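Local coordinates for protein polyphosphate kinase (Porphyromonas gingivalis, PDB 2O8R) that probably catalyses the reversible transfer of the terminal phosphate of ATP onto a growing polyphosphate chain, with magnesium as cofactor, at residues S19-V24 / S43-N48; D37-L42 / D104-T109; A471-D476 / D592-H597. The protein carries 3 engineered substitutions. All blocks are in the same frame, centred on the assembly; numbering follows the deposited sequence.

Contact 1: S19-V24 / S43-N48; sequences SFNERV and SIFSSN. With SO4 (sulfate ion), chain D.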
loop_
_atom_site.group_PDB
_atom_site.type_symbol
_atom_site.label_atom_id
_atom_site.label_comp_id
_atom_site.label_asym_id
_atom_site.label_seq_id
_atom_site.Cartn_x
_atom_site.Cartn_y
_atom_site.Cartn_z
ATOM N N SER A 19 6.844 -11.201 -30.449
ATOM C CA SER A 19 6.281 -12.518 -30.700
ATOM C C SER A 19 5.646 -13.091 -29.436
ATOM O O SER A 19 4.579 -13.709 -29.481
ATOM C CB SER A 19 7.385 -13.451 -31.202
ATOM O OG SER A 19 6.864 -14.704 -31.578
ATOM N N PHE A 20 6.322 -12.876 -28.310
ATOM C CA PHE A 20 5.844 -13.315 -27.008
ATOM C C PHE A 20 4.548 -12.595 -26.656
ATOM O O PHE A 20 3.582 -13.221 -26.219
ATOM C CB PHE A 20 6.935 -13.095 -25.956
ATOM C CG PHE A 20 6.427 -12.911 -24.564
ATOM C CD1 PHE A 20 5.862 -13.975 -23.866
ATOM C CD2 PHE A 20 6.547 -11.675 -23.929
ATOM C CE1 PHE A 20 5.397 -13.809 -22.569
ATOM C CE2 PHE A 20 6.086 -11.491 -22.631
ATOM C CZ PHE A 20 5.512 -12.558 -21.946
ATOM N N ASN A 21 4.502 -11.289 -26.879
ATOM C CA ASN A 21 3.295 -10.560 -26.542
ATOM C C ASN A 21 2.146 -10.888 -27.487
ATOM O O ASN A 21 0.986 -10.830 -27.085
ATOM C CB ASN A 21 3.532 -9.059 -26.401
ATOM C CG ASN A 21 2.883 -8.486 -25.150
ATOM O OD1 ASN A 21 2.720 -9.177 -24.138
ATOM N ND2 ASN A 21 2.508 -7.219 -25.211
ATOM N N GLU A 22 2.471 -11.276 -28.720
ATOM C CA GLU A 22 1.476 -11.851 -29.632
ATOM C C GLU A 22 0.815 -13.099 -29.019
ATOM O O GLU A 22 -0.405 -13.253 -29.070
ATOM C CB GLU A 22 2.120 -12.197 -30.972
ATOM C CG GLU A 22 1.253 -13.027 -31.913
ATOM C CD GLU A 22 0.800 -12.279 -33.170
ATOM O OE1 GLU A 22 0.257 -12.952 -34.075
ATOM O OE2 GLU A 22 0.983 -11.039 -33.264
ATOM N N ARG A 23 1.617 -13.978 -28.423
ATOM C CA ARG A 23 1.090 -15.178 -27.783
ATOM C C ARG A 23 0.216 -14.860 -26.553
ATOM O O ARG A 23 -0.719 -15.606 -26.232
ATOM C CB ARG A 23 2.233 -16.117 -27.420
ATOM C CG ARG A 23 1.819 -17.329 -26.612
ATOM C CD ARG A 23 0.886 -18.228 -27.396
ATOM N NE ARG A 23 0.430 -19.342 -26.576
ATOM C CZ ARG A 23 -0.756 -19.401 -25.979
ATOM N NH1 ARG A 23 -1.610 -18.400 -26.107
ATOM N NH2 ARG A 23 -1.089 -20.466 -25.261
ATOM N N VAL A 24 0.524 -13.756 -25.872
ATOM C CA VAL A 24 -0.304 -13.284 -24.758
ATOM C C VAL A 24 -1.657 -12.809 -25.301
ATOM O O VAL A 24 -2.715 -13.180 -24.788
ATOM C CB VAL A 24 0.400 -12.164 -23.951
ATOM C CG1 VAL A 24 -0.489 -11.667 -22.828
ATOM C CG2 VAL A 24 1.696 -12.678 -23.369
ATOM N N SER A 43 -5.425 -7.362 -20.489
ATOM C CA SER A 43 -4.785 -6.433 -19.562
ATOM C C SER A 43 -3.261 -6.635 -19.492
ATOM O O SER A 43 -2.493 -5.675 -19.607
ATOM C CB SER A 43 -5.435 -6.567 -18.178
ATOM O OG SER A 43 -4.480 -6.477 -17.137
ATOM N N ILE A 44 -2.844 -7.891 -19.327
ATOM C CA ILE A 44 -1.432 -8.269 -19.280
ATOM C C ILE A 44 -0.702 -7.796 -20.527
ATOM O O ILE A 44 0.348 -7.155 -20.422
ATOM C CB ILE A 44 -1.231 -9.794 -19.115
ATOM C CG1 ILE A 44 -1.670 -10.242 -17.718
ATOM C CG2 ILE A 44 0.226 -10.169 -19.363
ATOM C CD1 ILE A 44 -1.763 -11.762 -17.536
ATOM N N PHE A 45 -1.280 -8.090 -21.693
ATOM C CA PHE A 45 -0.716 -7.664 -22.975
ATOM C C PHE A 45 -0.462 -6.163 -22.994
ATOM O O PHE A 45 0.584 -5.703 -23.464
ATOM C CB PHE A 45 -1.648 -8.045 -24.123
ATOM C CG PHE A 45 -1.257 -7.453 -25.444
ATOM C CD1 PHE A 45 -0.437 -8.149 -26.309
ATOM C CD2 PHE A 45 -1.724 -6.203 -25.830
ATOM C CE1 PHE A 45 -0.078 -7.612 -27.531
ATOM C CE2 PHE A 45 -1.378 -5.664 -27.048
ATOM C CZ PHE A 45 -0.551 -6.362 -27.904
ATOM N N SER A 46 -1.432 -5.413 -22.482
ATOM C CA SER A 46 -1.346 -3.972 -22.443
ATOM C C SER A 46 -0.231 -3.522 -21.511
ATOM O O SER A 46 0.557 -2.646 -21.883
ATOM C CB SER A 46 -2.675 -3.366 -22.002
ATOM O OG SER A 46 -3.709 -3.681 -22.912
ATOM N N SER A 47 -0.161 -4.117 -20.314
ATOM C CA SER A 47 0.887 -3.741 -19.339
ATOM C C SER A 47 2.301 -4.105 -19.789
ATOM O O SER A 47 3.248 -3.368 -19.510
ATOM C CB SER A 47 0.615 -4.316 -17.940
ATOM O OG SER A 47 0.014 -5.588 -18.026
ATOM N N ASN A 48 2.435 -5.240 -20.480
ATOM C CA ASN A 48 3.711 -5.643 -21.074
ATOM C C ASN A 48 4.188 -4.673 -22.131
ATOM O O ASN A 48 5.360 -4.355 -22.178
ATOM C CB ASN A 48 3.624 -7.029 -21.712
ATOM C CG ASN A 48 3.310 -8.100 -20.720
ATOM O OD1 ASN A 48 3.425 -7.901 -19.504
ATOM N ND2 ASN A 48 2.900 -9.252 -21.225
HETATM S S SO4 D . -4.030 -1.186 -25.871
HETATM O O1 SO4 D . -4.051 -2.517 -25.274
HETATM O O2 SO4 D . -5.069 -1.094 -26.893
HETATM O O3 SO4 D . -4.264 -0.164 -24.840
HETATM O O4 SO4 D . -2.732 -0.990 -26.514
#
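Asn21 and Asn48 show how one amide can tie two helices together and orient a second amide. The segments 19-24 and 43-48 run nearly antiparallel, their axes 9.4 Å apart at 158°. Both hydrogen bonds between them pass through Asn21. Its OD1 accepts an almost straight bond from Asn48 ND2 (2.9 Å), with the acceptor lying in the plane of the Asn48 amide. Its ND2 donates to the main-chain Phe45 O (3.0 Å), in the carbonyl plane and on a lone pair. Bonds at both of its ends hold the Asn21 amide against rotation, and Asn21 in turn positions Asn48, a predicted ATP-binding residue.

Flat-group packing supports the same arrangement. The Asn21 amide lies nearly parallel to the Phe45 ring, planes 11° apart, with ND2 over one face on the CD1 side, 3.3 Å from Phe45 CD1.

Apolar contact is lighter and centres on Val24. Its CG1, anti to the backbone N (chi1 178°), meets Ile44 CG2 at 3.8 Å and Phe45 CB at 4.0 Å, while CG2 of Val24 sits over the ring of Phe20, offset toward the rim. Ser46, whose CB points away from helix 13-29, has OG hydrogen-bonded to sulfate O1 (2.7 Å) and also within bonding reach of Leu42 O.

The contact joins helices 13-29 and 35-63. Phe45 also meets Tyr98 of helix 83-112, Glu22 forms a salt bridge with Arg93 on that same helix, and Arg23 packs on strand 665-667 through Asn665 and Tyr667.

Contact 2: D37-L42 / D104-T109; sequences DRIKFL and DQILPT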
loop_
_atom_site.group_PDB
_atom_site.type_symbol
_atom_site.label_atom_id
_atom_site.label_comp_id
_atom_site.label_asym_id
_atom_site.label_seq_id
_atom_site.Cartn_x
_atom_site.Cartn_y
_atom_site.Cartn_z
ATOM N N ASP A 37 -10.654 -15.007 -17.747
ATOM C CA ASP A 37 -9.298 -15.459 -18.063
ATOM C C ASP A 37 -8.740 -14.686 -19.238
ATOM O O ASP A 37 -7.597 -14.244 -19.200
ATOM C CB ASP A 37 -9.259 -16.954 -18.385
ATOM C CG ASP A 37 -9.656 -17.816 -17.209
ATOM O OD1 ASP A 37 -9.916 -17.281 -16.100
ATOM O OD2 ASP A 37 -9.707 -19.041 -17.408
ATOM N N ARG A 38 -9.561 -14.524 -20.271
ATOM C CA ARG A 38 -9.151 -13.821 -21.472
ATOM C C ARG A 38 -8.966 -12.332 -21.209
ATOM O O ARG A 38 -7.967 -11.741 -21.630
ATOM C CB ARG A 38 -10.165 -14.051 -22.583
ATOM C CG ARG A 38 -10.345 -15.513 -22.916
ATOM C CD ARG A 38 -11.290 -15.660 -24.064
ATOM N NE ARG A 38 -12.590 -16.163 -23.655
ATOM C CZ ARG A 38 -13.676 -16.123 -24.418
ATOM N NH1 ARG A 38 -13.628 -15.583 -25.628
ATOM N NH2 ARG A 38 -14.821 -16.601 -23.961
ATOM N N ILE A 39 -9.920 -11.739 -20.499
ATOM C CA ILE A 39 -9.854 -10.330 -20.109
ATOM C C ILE A 39 -8.558 -9.984 -19.357
ATOM O O ILE A 39 -7.914 -8.956 -19.650
ATOM C CB ILE A 39 -11.079 -9.937 -19.256
ATOM C CG1 ILE A 39 -12.352 -9.986 -20.118
ATOM C CG2 ILE A 39 -10.869 -8.560 -18.600
ATOM C CD1 ILE A 39 -13.530 -9.229 -19.545
ATOM N N LYS A 40 -8.187 -10.851 -18.406
ATOM C CA LYS A 40 -6.897 -10.771 -17.709
ATOM C C LYS A 40 -5.732 -10.704 -18.684
ATOM O O LYS A 40 -4.832 -9.888 -18.508
ATOM C CB LYS A 40 -6.696 -11.956 -16.764
ATOM C CG LYS A 40 -6.767 -11.624 -15.275
ATOM C CD LYS A 40 -8.087 -10.986 -14.867
ATOM C CE LYS A 40 -7.886 -10.133 -13.631
ATOM N NZ LYS A 40 -9.093 -9.323 -13.354
ATOM N N PHE A 41 -5.757 -11.542 -19.716
ATOM C CA PHE A 41 -4.658 -11.570 -20.670
ATOM C C PHE A 41 -4.589 -10.347 -21.591
ATOM O O PHE A 41 -3.506 -9.937 -22.009
ATOM C CB PHE A 41 -4.627 -12.897 -21.437
ATOM C CG PHE A 41 -3.845 -13.941 -20.734
ATOM C CD1 PHE A 41 -4.415 -14.670 -19.711
ATOM C CD2 PHE A 41 -2.509 -14.136 -21.029
ATOM C CE1 PHE A 41 -3.684 -15.612 -19.018
ATOM C CE2 PHE A 41 -1.776 -15.071 -20.340
ATOM C CZ PHE A 41 -2.370 -15.806 -19.320
ATOM N N LEU A 42 -5.741 -9.760 -21.876
ATOM C CA LEU A 42 -5.798 -8.504 -22.599
ATOM C C LEU A 42 -5.052 -7.464 -21.760
ATOM O O LEU A 42 -4.140 -6.797 -22.242
ATOM C CB LEU A 42 -7.261 -8.103 -22.812
ATOM C CG LEU A 42 -7.838 -7.750 -24.184
ATOM C CD1 LEU A 42 -7.234 -8.584 -25.303
ATOM C CD2 LEU A 42 -9.389 -7.838 -24.184
ATOM N N ASP A 104 -15.418 -7.761 -30.852
ATOM C CA ASP A 104 -16.092 -8.844 -31.559
ATOM C C ASP A 104 -16.291 -10.078 -30.711
ATOM O O ASP A 104 -17.119 -10.925 -31.035
ATOM C CB ASP A 104 -15.345 -9.220 -32.842
ATOM C CG ASP A 104 -15.132 -8.043 -33.748
ATOM O OD1 ASP A 104 -15.993 -7.142 -33.734
ATOM O OD2 ASP A 104 -14.112 -8.013 -34.465
ATOM N N GLN A 105 -15.539 -10.196 -29.629
ATOM C CA GLN A 105 -15.612 -11.414 -28.846
ATOM C C GLN A 105 -15.855 -11.155 -27.367
ATOM O O GLN A 105 -16.864 -11.602 -26.818
ATOM C CB GLN A 105 -14.369 -12.267 -29.073
ATOM C CG GLN A 105 -14.303 -12.902 -30.443
ATOM C CD GLN A 105 -13.040 -13.722 -30.663
ATOM O OE1 GLN A 105 -12.064 -13.600 -29.917
ATOM N NE2 GLN A 105 -13.054 -14.563 -31.696
ATOM N N ILE A 106 -14.961 -10.408 -26.731
ATOM C CA ILE A 106 -15.087 -10.148 -25.298
ATOM C C ILE A 106 -16.426 -9.503 -24.914
ATOM O O ILE A 106 -17.221 -10.130 -24.201
ATOM C CB ILE A 106 -13.924 -9.324 -24.761
ATOM C CG1 ILE A 106 -12.601 -9.974 -25.168
ATOM C CG2 ILE A 106 -14.034 -9.169 -23.239
ATOM C CD1 ILE A 106 -12.230 -11.179 -24.365
ATOM N N LEU A 107 -16.685 -8.289 -25.402
ATOM C CA LEU A 107 -17.954 -7.593 -25.097
ATOM C C LEU A 107 -19.203 -8.429 -25.395
ATOM O O LEU A 107 -20.097 -8.520 -24.543
ATOM C CB LEU A 107 -18.047 -6.205 -25.757
ATOM C CG LEU A 107 -17.016 -5.217 -25.228
ATOM C CD1 LEU A 107 -17.209 -3.821 -25.776
ATOM C CD2 LEU A 107 -17.096 -5.234 -23.732
ATOM N N PRO A 108 -19.266 -9.048 -26.588
ATOM C CA PRO A 108 -20.330 -10.013 -26.881
ATOM C C PRO A 108 -20.411 -11.196 -25.917
ATOM O O PRO A 108 -21.510 -11.597 -25.551
ATOM C CB PRO A 108 -19.965 -10.512 -28.283
ATOM C CG PRO A 108 -19.225 -9.419 -28.871
ATOM C CD PRO A 108 -18.402 -8.856 -27.760
ATOM N N THR A 109 -19.271 -11.764 -25.521
ATOM C CA THR A 109 -19.288 -12.910 -24.602
ATOM C C THR A 109 -19.751 -12.495 -23.206
ATOM O O THR A 109 -20.499 -13.215 -22.554
ATOM C CB THR A 109 -17.915 -13.580 -24.490
ATOM O OG1 THR A 109 -17.318 -13.667 -25.780
ATOM C CG2 THR A 109 -18.046 -14.963 -23.936
#
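Ile39 and Ile106 mark the nearest backbone approach, CA to CA 7.4 Å, of two helical segments whose axes pass 11.0 Å apart with a signed crossing angle of -135°. Segment 104-109 is not a regular helix: a wider pi-type turn spans 104-106, and the chain kinks at Pro108, whose N makes no bond to the preceding turn. Thr109 N returns to Gln105 O and resumes the helical bonding.

Across this wide separation Ile106 carries most of the contact, using three different carbons for three partners. The Ile106 and Ile39 side chains cross obliquely, and Ile106 CG2, anti to the backbone N, touches both CG1 (3.6 Å) and CD1 (3.7 Å) of Ile39. CG1 of Ile106 meets Leu42 CD2 at 4.0 Å, the two side chains reaching tip to tip. The remaining methyl, CD1, rests 4.0 Å from Arg38 CB. One branched side chain thus spans about one turn of the opposing helix, from Arg38 to Leu42.

Beyond the isoleucine, Arg38 and Thr109 cross at about a right angle. In Arg38, chi3 (-107°) turns NE off the extended path that the chain keeps as far as CD; beyond it, NH2 comes 3.6 Å from Thr109 CG2. This is a van der Waals meeting with a methyl. Arg38 NE has its polar partner in Leu33 O, in the turn just ahead of helix 35-63.

Ile39 also touches Leu110, and Leu42 reaches Phe102 and Leu25. Helices 13-29, 35-63 and 83-112 pack here through aliphatic side chains, as in a helical bundle, within the N-terminal domain of a PPK1-family enzyme.

Contact 3: A471-D476 / D592-H597; sequences ARIYSD and DMYLEH. With SO4 (sulfate ion), chain G; SO4 (sulfate ion), chain F.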
loop_
_atom_site.group_PDB
_atom_site.type_symbol
_atom_site.label_atom_id
_atom_site.label_comp_id
_atom_site.label_asym_id
_atom_site.label_seq_id
_atom_site.Cartn_x
_atom_site.Cartn_y
_atom_site.Cartn_z
ATOM N N ALA A 471 -0.155 -10.490 -8.551
ATOM C CA ALA A 471 -1.522 -10.933 -8.831
ATOM C C ALA A 471 -1.526 -12.110 -9.796
ATOM O O ALA A 471 -2.349 -13.021 -9.678
ATOM C CB ALA A 471 -2.361 -9.795 -9.373
ATOM N N ARG A 472 -0.602 -12.072 -10.752
ATOM C CA ARG A 472 -0.303 -13.219 -11.599
ATOM C C ARG A 472 0.379 -14.285 -10.756
ATOM O O ARG A 472 1.265 -13.990 -9.944
ATOM C CB ARG A 472 0.631 -12.816 -12.736
ATOM C CG ARG A 472 0.958 -13.917 -13.719
ATOM C CD ARG A 472 -0.058 -14.006 -14.837
ATOM N NE ARG A 472 0.622 -13.966 -16.130
ATOM C CZ ARG A 472 0.860 -15.029 -16.890
ATOM N NH1 ARG A 472 0.456 -16.223 -16.506
ATOM N NH2 ARG A 472 1.488 -14.896 -18.045
ATOM N N ILE A 473 -0.037 -15.528 -10.954
ATOM C CA ILE A 473 0.559 -16.630 -10.250
ATOM C C ILE A 473 1.782 -17.133 -11.008
ATOM O O ILE A 473 1.724 -17.354 -12.214
ATOM C CB ILE A 473 -0.474 -17.725 -10.019
ATOM C CG1 ILE A 473 -1.683 -17.115 -9.306
ATOM C CG2 ILE A 473 0.119 -18.869 -9.193
ATOM C CD1 ILE A 473 -2.909 -17.991 -9.284
ATOM N N TYR A 474 2.893 -17.282 -10.286
ATOM C CA TYR A 474 4.158 -17.768 -10.852
ATOM C C TYR A 474 4.352 -19.252 -10.607
ATOM O O TYR A 474 4.223 -19.715 -9.488
ATOM C CB TYR A 474 5.356 -17.027 -10.229
ATOM C CG TYR A 474 5.685 -15.715 -10.903
ATOM C CD1 TYR A 474 4.679 -14.799 -11.212
ATOM C CD2 TYR A 474 6.993 -15.388 -11.228
ATOM C CE1 TYR A 474 4.957 -13.620 -11.822
ATOM C CE2 TYR A 474 7.287 -14.184 -11.856
ATOM C CZ TYR A 474 6.255 -13.307 -12.148
ATOM O OH TYR A 474 6.496 -12.102 -12.756
ATOM N N SER A 475 4.662 -19.995 -11.656
ATOM C CA SER A 475 5.155 -21.347 -11.489
ATOM C C SER A 475 6.670 -21.257 -11.244
ATOM O O SER A 475 7.395 -20.610 -12.008
ATOM C CB SER A 475 4.803 -22.192 -12.720
ATOM O OG SER A 475 5.510 -23.419 -12.761
ATOM N N ASP A 476 7.136 -21.879 -10.165
ATOM C CA ASP A 476 8.561 -21.878 -9.820
ATOM C C ASP A 476 8.956 -23.174 -9.120
ATOM O O ASP A 476 8.093 -23.933 -8.650
ATOM C CB ASP A 476 8.893 -20.709 -8.892
ATOM C CG ASP A 476 9.166 -19.435 -9.629
ATOM O OD1 ASP A 476 9.969 -19.453 -10.581
ATOM O OD2 ASP A 476 8.582 -18.406 -9.240
ATOM N N ASP A 592 0.316 -20.060 -20.416
ATOM C CA ASP A 592 -0.952 -20.483 -19.850
ATOM C C ASP A 592 -1.213 -19.523 -18.672
ATOM O O ASP A 592 -0.543 -18.489 -18.551
ATOM C CB ASP A 592 -0.825 -21.932 -19.375
ATOM C CG ASP A 592 -2.163 -22.687 -19.316
ATOM O OD1 ASP A 592 -3.244 -22.080 -19.467
ATOM O OD2 ASP A 592 -2.128 -23.921 -19.100
HETATM N N MSE A 593 -2.165 -19.861 -17.803
HETATM C CA MSE A 593 -2.528 -18.993 -16.683
HETATM C C MSE A 593 -1.390 -18.675 -15.702
HETATM O O MSE A 593 -1.272 -17.538 -15.236
HETATM C CB MSE A 593 -3.698 -19.585 -15.919
HETATM C CG MSE A 593 -4.369 -18.578 -15.018
HETATM SE SE MSE A 593 -5.830 -19.324 -13.986
HETATM C CE MSE A 593 -6.932 -17.710 -13.908
ATOM N N TYR A 594 -0.573 -19.678 -15.379
ATOM C CA TYR A 594 0.578 -19.472 -14.515
ATOM C C TYR A 594 1.734 -19.007 -15.358
ATOM O O TYR A 594 1.889 -19.439 -16.495
ATOM C CB TYR A 594 1.000 -20.757 -13.791
ATOM C CG TYR A 594 -0.062 -21.409 -12.943
ATOM C CD1 TYR A 594 -1.024 -20.658 -12.284
ATOM C CD2 TYR A 594 -0.075 -22.780 -12.771
ATOM C CE1 TYR A 594 -1.979 -21.256 -11.521
ATOM C CE2 TYR A 594 -1.019 -23.383 -12.002
ATOM C CZ TYR A 594 -1.975 -22.626 -11.382
ATOM O OH TYR A 594 -2.927 -23.250 -10.612
ATOM N N LEU A 595 2.553 -18.124 -14.806
ATOM C CA LEU A 595 3.722 -17.675 -15.533
ATOM C C LEU A 595 4.803 -18.744 -15.388
ATOM O O LEU A 595 5.244 -19.070 -14.277
ATOM C CB LEU A 595 4.166 -16.299 -15.045
ATOM C CG LEU A 595 5.285 -15.572 -15.786
ATOM C CD1 LEU A 595 4.966 -14.101 -16.033
ATOM C CD2 LEU A 595 6.537 -15.690 -14.988
ATOM N N GLU A 596 5.186 -19.311 -16.529
ATOM C CA GLU A 596 6.156 -20.397 -16.589
ATOM C C GLU A 596 7.554 -19.867 -16.324
ATOM O O GLU A 596 8.275 -19.465 -17.232
ATOM C CB GLU A 596 6.086 -21.074 -17.948
ATOM C CG GLU A 596 4.838 -21.909 -18.159
ATOM C CD GLU A 596 4.812 -23.170 -17.306
ATOM O OE1 GLU A 596 5.885 -23.722 -16.996
ATOM O OE2 GLU A 596 3.712 -23.615 -16.943
ATOM N N HIS A 597 7.938 -19.881 -15.059
ATOM C CA HIS A 597 9.053 -19.070 -14.659
ATOM C C HIS A 597 10.244 -19.911 -14.287
ATOM O O HIS A 597 11.338 -19.388 -14.121
ATOM C CB HIS A 597 8.632 -18.160 -13.497
ATOM C CG HIS A 597 9.658 -17.142 -13.130
ATOM N ND1 HIS A 597 10.550 -17.327 -12.096
ATOM C CD2 HIS A 597 9.951 -15.939 -13.673
ATOM C CE1 HIS A 597 11.336 -16.271 -12.007
ATOM N NE2 HIS A 597 10.990 -15.414 -12.951
HETATM S S SO4 G . 0.999 -8.461 -10.746
HETATM O O1 SO4 G . 0.662 -8.303 -9.336
HETATM O O2 SO4 G . 0.596 -7.254 -11.460
HETATM O O3 SO4 G . 2.438 -8.655 -10.895
HETATM O O4 SO4 G . 0.308 -9.611 -11.310
HETATM S S SO4 F . 13.146 -12.736 -12.126
HETATM O O1 SO4 F . 11.706 -12.968 -12.211
HETATM O O2 SO4 F . 13.578 -11.976 -13.309
HETATM O O3 SO4 F . 13.443 -11.975 -10.913
HETATM O O4 SO4 F . 13.840 -14.014 -12.001
HETATM O O HOH W 1 -1.969 -16.040 -12.995
HETATM O O HOH W 2 4.304 -25.365 -14.510
#
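Tyr474 and Leu595 lie in a short parallel strand pairing of two bridges that joins two phospholipase D-like domains, the C-terminal domains 1 and 2 of the kinase. Leu595 N donates to Ile473 O and Ser475 N to Leu595 O, both at 2.8 Å; His597 N continues the pattern to Ser475 O.

On one face of the sheet the Tyr474 and Leu595 side chains lie side by side, pointing the same way. Leu595 CD2 sits over the tyrosine ring, 3.7 Å from its centroid, as a CH-pi contact. Tyr474 in turn presents CD2 to one face of the His597 imidazole; the two ring planes are inclined at 48°, oblique. Both residues are predicted to bind ATP, and His439, the predicted phosphohistidine, is nearby.

At the start of the pairing, Arg472 crosses Leu595 at about a right angle, its guanidinium covered on one face by Leu595 CB, centrally placed. Bends at chi2 (88°) and chi3 carry the chain round, and NH1 reaches Asp592 O (3.2 Å) as well as Met593 O, the latter a weak bond. Ile473 and Tyr594 run alongside each other, Ile473 CB touching Tyr594 CD1 at 3.7 Å. A water bridges Ile473 N and the carbonyl O of Met593, a selenomethionine.

The histidine is gripped at both nitrogens. His597 NE2 donates to O1 of the chain F sulfate (2.7 Å), an ion probably from the crystallisation liquor. His597 ND1 donates to Asp476 OD1 (2.7 Å), which receives it on the syn lone pair with its carboxylate almost perpendicular to the imidazole, at 89°.

From the N terminus, helix 13-29 enters contact 1 and helix 35-63 enters contact 2 before completing contact 1, so the two contacts cross along the chain. Contact 1 closes a short loop between successive helices, whereas contact 2 closes a longer one by bringing helix 83-112 back to helix 35-63; together they bind three helices of the N-terminal domain. Contact 3 follows in series and closes a span of 115 residues, joining the two C-terminal domains. The sets also touch: Phe41 of contact 2 packs on Val24, Arg472 and Asp592, and Ile44 of contact 1 meets Arg472, which places the helical domain against the loops leading into the interdomain strand pair.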